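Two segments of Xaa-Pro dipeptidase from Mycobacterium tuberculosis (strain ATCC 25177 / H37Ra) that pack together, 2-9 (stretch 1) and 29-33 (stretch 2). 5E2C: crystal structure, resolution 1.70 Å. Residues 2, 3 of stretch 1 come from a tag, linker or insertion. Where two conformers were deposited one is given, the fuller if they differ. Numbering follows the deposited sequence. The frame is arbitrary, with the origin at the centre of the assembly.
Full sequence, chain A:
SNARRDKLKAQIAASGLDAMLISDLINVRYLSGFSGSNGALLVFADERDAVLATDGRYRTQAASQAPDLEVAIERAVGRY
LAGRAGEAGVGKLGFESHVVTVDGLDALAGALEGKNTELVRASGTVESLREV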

ATOM      1  N   ASN A   2      -0.298 -13.855 -26.315  1.00 28.94           N
ATOM      2  CA  ASN A   2       0.411 -14.451 -25.158  1.00 25.15           C
ATOM      3  C   ASN A   2      -0.547 -15.315 -24.340  1.00 21.30           C
ATOM      4  O   ASN A   2      -1.588 -14.824 -23.926  1.00 21.61           O
ATOM      5  CB  ASN A   2       0.993 -13.338 -24.293  1.00 26.66           C
ATOM      6  CG  ASN A   2       1.690 -13.856 -23.056  1.00 27.90           C
ATOM      7  OD1 ASN A   2       1.044 -14.242 -22.096  1.00 27.61           O
ATOM      8  ND2 ASN A   2       3.017 -13.847 -23.063  1.00 31.89           N
ATOM      9  N   ALA A   3      -0.171 -16.573 -24.091  1.00 18.17           N
ATOM     10  CA  ALA A   3      -1.056 -17.563 -23.475  1.00 19.96           C
ATOM     11  C   ALA A   3      -1.440 -17.183 -22.059  1.00 18.50           C
ATOM     12  O   ALA A   3      -2.571 -17.398 -21.660  1.00 18.64           O
ATOM     13  CB  ALA A   3      -0.416 -18.947 -23.481  1.00 23.17           C
ATOM     14  N   ARG A   4      -0.497 -16.629 -21.302  1.00 14.99           N
ATOM     15  CA  ARG A   4      -0.756 -16.277 -19.911  1.00 14.12           C
ATOM     16  C   ARG A   4      -1.709 -15.101 -19.884  1.00 12.60           C
ATOM     17  O   ARG A   4      -2.661 -15.086 -19.108  1.00 13.50           O
ATOM     18  CB  ARG A   4       0.540 -15.935 -19.172  1.00 14.15           C
ATOM     19  CG  ARG A   4       1.420 -17.139 -18.909  1.00 14.99           C
ATOM     20  CD  ARG A   4       2.791 -16.694 -18.456  1.00 15.43           C
ATOM     21  NE  ARG A   4       3.665 -17.828 -18.228  1.00 18.31           N
ATOM     22  CZ  ARG A   4       4.893 -17.747 -17.726  1.00 20.68           C
ATOM     23  NH1 ARG A   4       5.421 -16.579 -17.388  1.00 19.28           N
ATOM     24  NH2 ARG A   4       5.600 -18.863 -17.558  1.00 24.65           N
ATOM     25  N   ARG A   5      -1.464 -14.112 -20.733  1.00 11.83           N
ATOM     26  CA  ARG A   5      -2.347 -12.939 -20.747  1.00 11.99           C
ATOM     27  C   ARG A   5      -3.734 -13.352 -21.200  1.00 13.45           C
ATOM     28  O   ARG A   5      -4.718 -12.846 -20.696  1.00 14.93           O
ATOM     29  CB  ARG A   5      -1.805 -11.805 -21.611  1.00 11.94           C
ATOM     30  CG  ARG A   5      -0.557 -11.177 -21.000  1.00 11.33           C
ATOM     31  CD  ARG A   5      -0.150  -9.844 -21.612  1.00 12.73           C
ATOM     32  NE  ARG A   5       0.170  -9.899 -23.039  1.00 13.45           N
ATOM     33  CZ  ARG A   5       1.386 -10.096 -23.561  1.00 13.71           C
ATOM     34  NH1 ARG A   5       1.529 -10.105 -24.887  1.00 14.39           N
ATOM     35  NH2 ARG A   5       2.448 -10.328 -22.792  1.00 13.47           N
ATOM     36  N   ASP A   6      -3.822 -14.279 -22.144  1.00 15.70           N
ATOM     37  CA  ASP A   6      -5.145 -14.770 -22.565  1.00 16.38           C
ATOM     38  C   ASP A   6      -5.888 -15.492 -21.428  1.00 14.67           C
ATOM     39  O   ASP A   6      -7.102 -15.318 -21.264  1.00 16.43           O
ATOM     40  CB  ASP A   6      -5.026 -15.684 -23.790  1.00 19.79           C
ATOM     41  CG  ASP A   6      -4.726 -14.916 -25.079  1.00 23.48           C
ATOM     42  OD1 ASP A   6      -4.768 -13.666 -25.094  1.00 25.08           O
ATOM     43  OD2 ASP A   6      -4.448 -15.577 -26.095  1.00 29.94           O
ATOM     44  N   LYS A   7      -5.187 -16.293 -20.640  1.00 13.64           N
ATOM     45  CA  LYS A   7      -5.830 -16.923 -19.478  1.00 15.01           C
ATOM     46  C   LYS A   7      -6.289 -15.846 -18.493  1.00 15.10           C
ATOM     47  O   LYS A   7      -7.375 -15.953 -17.920  1.00 15.27           O
ATOM     48  CB  LYS A   7      -4.910 -17.921 -18.785  1.00 17.10           C
ATOM     49  CG  LYS A   7      -4.642 -19.157 -19.611  1.00 22.45           C
ATOM     50  CD  LYS A   7      -3.843 -20.180 -18.837  1.00 29.41           C
ATOM     51  CE  LYS A   7      -3.839 -21.531 -19.536  1.00 37.28           C
ATOM     52  NZ  LYS A   7      -3.352 -21.444 -20.940  1.00 39.43           N
ATOM     53  N   LEU A   8      -5.476 -14.809 -18.299  1.00 14.09           N
ATOM     54  CA  LEU A   8      -5.862 -13.701 -17.426  1.00 13.53           C
ATOM     55  C   LEU A   8      -7.136 -13.012 -17.918  1.00 13.34           C
ATOM     56  O   LEU A   8      -8.022 -12.727 -17.119  1.00 15.38           O
ATOM     57  CB  LEU A   8      -4.744 -12.673 -17.276  1.00 12.52           C
ATOM     58  CG  LEU A   8      -5.043 -11.510 -16.335  1.00 14.08           C
ATOM     59  CD1 LEU A   8      -5.325 -12.022 -14.934  1.00 16.65           C
ATOM     60  CD2 LEU A   8      -3.891 -10.514 -16.328  1.00 13.90           C
ATOM     61  N   LYS A   9      -7.251 -12.784 -19.222  1.00 14.13           N
ATOM     62  CA  LYS A   9      -8.452 -12.144 -19.771  1.00 15.47           C
ATOM     63  C   LYS A   9      -9.709 -12.908 -19.383  1.00 16.41           C
ATOM     64  O   LYS A   9     -10.705 -12.302 -19.020  1.00 15.85           O
ATOM     65  CB  LYS A   9      -8.375 -12.015 -21.287  1.00 15.87           C
ATOM     66  CG  LYS A   9      -7.306 -11.040 -21.733  1.00 15.79           C
ATOM     67  CD  LYS A   9      -7.369 -10.817 -23.232  1.00 18.07           C
ATOM     68  CE  LYS A   9      -6.317  -9.814 -23.655  1.00 19.53           C
ATOM     69  NZ  LYS A   9      -6.611  -9.250 -24.983  1.00 21.77           N
ATOM     70  N   ARG A  29       6.137  -9.451 -14.320  0.50 11.31           N
ATOM     71  CA  ARG A  29       7.119 -10.328 -14.945  0.50 12.49           C
ATOM     72  C   ARG A  29       6.459 -11.583 -15.533  0.50 11.80           C
ATOM     73  O   ARG A  29       6.750 -11.976 -16.670  0.50 11.65           O
ATOM     74  CB  ARG A  29       8.196 -10.710 -13.926  0.50 14.47           C
ATOM     75  CG  ARG A  29       9.420 -11.372 -14.528  0.50 16.41           C
ATOM     76  CD  ARG A  29      10.532 -11.520 -13.499  0.50 17.67           C
ATOM     77  NE  ARG A  29      10.176 -12.463 -12.441  0.50 20.71           N
ATOM     78  CZ  ARG A  29       9.996 -12.142 -11.160  0.50 23.07           C
ATOM     79  NH1 ARG A  29      10.135 -10.885 -10.746  0.50 25.55           N
ATOM     80  NH2 ARG A  29       9.670 -13.086 -10.289  0.50 20.63           N
ATOM     81  N   TYR A  30       5.555 -12.196 -14.768  1.00 10.94           N
ATOM     82  CA  TYR A  30       4.854 -13.415 -15.206  1.00 11.35           C
ATOM     83  C   TYR A  30       4.099 -13.195 -16.516  1.00 10.55           C
ATOM     84  O   TYR A  30       4.153 -14.029 -17.431  1.00 10.26           O
ATOM     85  CB  TYR A  30       3.900 -13.888 -14.107  1.00 12.39           C
ATOM     86  CG  TYR A  30       3.136 -15.126 -14.451  1.00 15.32           C
ATOM     87  CD1 TYR A  30       3.766 -16.360 -14.473  1.00 17.17           C
ATOM     88  CD2 TYR A  30       1.788 -15.065 -14.784  1.00 16.41           C
ATOM     89  CE1 TYR A  30       3.069 -17.504 -14.802  1.00 18.94           C
ATOM     90  CE2 TYR A  30       1.073 -16.212 -15.101  1.00 17.63           C
ATOM     91  CZ  TYR A  30       1.727 -17.426 -15.121  1.00 18.76           C
ATOM     92  OH  TYR A  30       1.033 -18.562 -15.448  1.00 22.17           O
ATOM     93  N   LEU A  31       3.427 -12.045 -16.618  1.00  8.76           N
ATOM     94  CA  LEU A  31       2.586 -11.742 -17.742  1.00  9.02           C
ATOM     95  C   LEU A  31       3.273 -11.129 -18.953  1.00 10.89           C
ATOM     96  O   LEU A  31       2.704 -11.149 -20.030  1.00 12.29           O
ATOM     97  CB  LEU A  31       1.462 -10.779 -17.305  1.00  9.12           C
ATOM     98  CG  LEU A  31       0.527 -11.369 -16.243  1.00  9.02           C
ATOM     99  CD1 LEU A  31      -0.298 -10.250 -15.629  1.00  9.68           C
ATOM    100  CD2 LEU A  31      -0.364 -12.431 -16.841  1.00 10.19           C
ATOM    101  N   SER A  32       4.452 -10.548 -18.769  1.00 11.67           N
ATOM    102  CA  SER A  32       5.074  -9.764 -19.836  1.00 11.65           C
ATOM    103  C   SER A  32       6.517 -10.153 -20.138  1.00 11.48           C
ATOM    104  O   SER A  32       7.026  -9.782 -21.179  1.00 12.82           O
ATOM    105  CB  SER A  32       5.053  -8.287 -19.476  1.00 12.10           C
ATOM    106  OG  SER A  32       6.012  -8.003 -18.467  1.00 13.09           O
ATOM    107  N   GLY A  33       7.174 -10.840 -19.223  1.00 10.08           N
ATOM    108  CA  GLY A  33       8.608 -11.120 -19.359  1.00 11.04           C
ATOM    109  C   GLY A  33       9.507  -9.960 -18.941  1.00 10.99           C
ATOM    110  O   GLY A  33      10.739 -10.092 -18.899  1.00 12.69           O
TER
HETATM  111  O   HOH W   1       5.248  -9.900 -23.336  1.00 14.31           O

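Stretch 1 is helical through Lys9, and the helix continues later in the chain. Stretch 2 holds the last turn of another helix, Arg29 to Ser32, and then Gly33. Gly33 has positive phi, and its N bonds back to Arg29 O at 2.8 Å. The two backbones come closest at Arg5 and Leu31, with CA atoms 5.9 Å apart. Asn2, a tag residue, accepts a hydrogen bond at OD1 from Arg5 N, 2.9 Å away, near the start of the first helix.

Carbonyls in the last turn of a helix lack the usual backbone partners, and here two arginines reach them. Arg4 NH1 donates to Tyr30 O at 2.8 Å, nearly straight. Arg5 NH2 donates to Leu31 O at 2.9 Å. Arg5 NH2 also donates to water 1, which in turn donates to Ser32 O, so one nitrogen serves two carbonyls, the second through water.

Arg4 also stacks on Tyr30. Its guanidinium lies flat on the ring, centres 4.1 Å apart and planes 8° apart, which suits a cation over an aromatic face. Its CD sits over the same ring in a CH-pi contact.

Leu31 supplies the apolar part. Its CD1 meets Leu8 CD2 at 3.7 Å, and its CB lies 4.2 Å from Arg5 CG. Both leucines are buried.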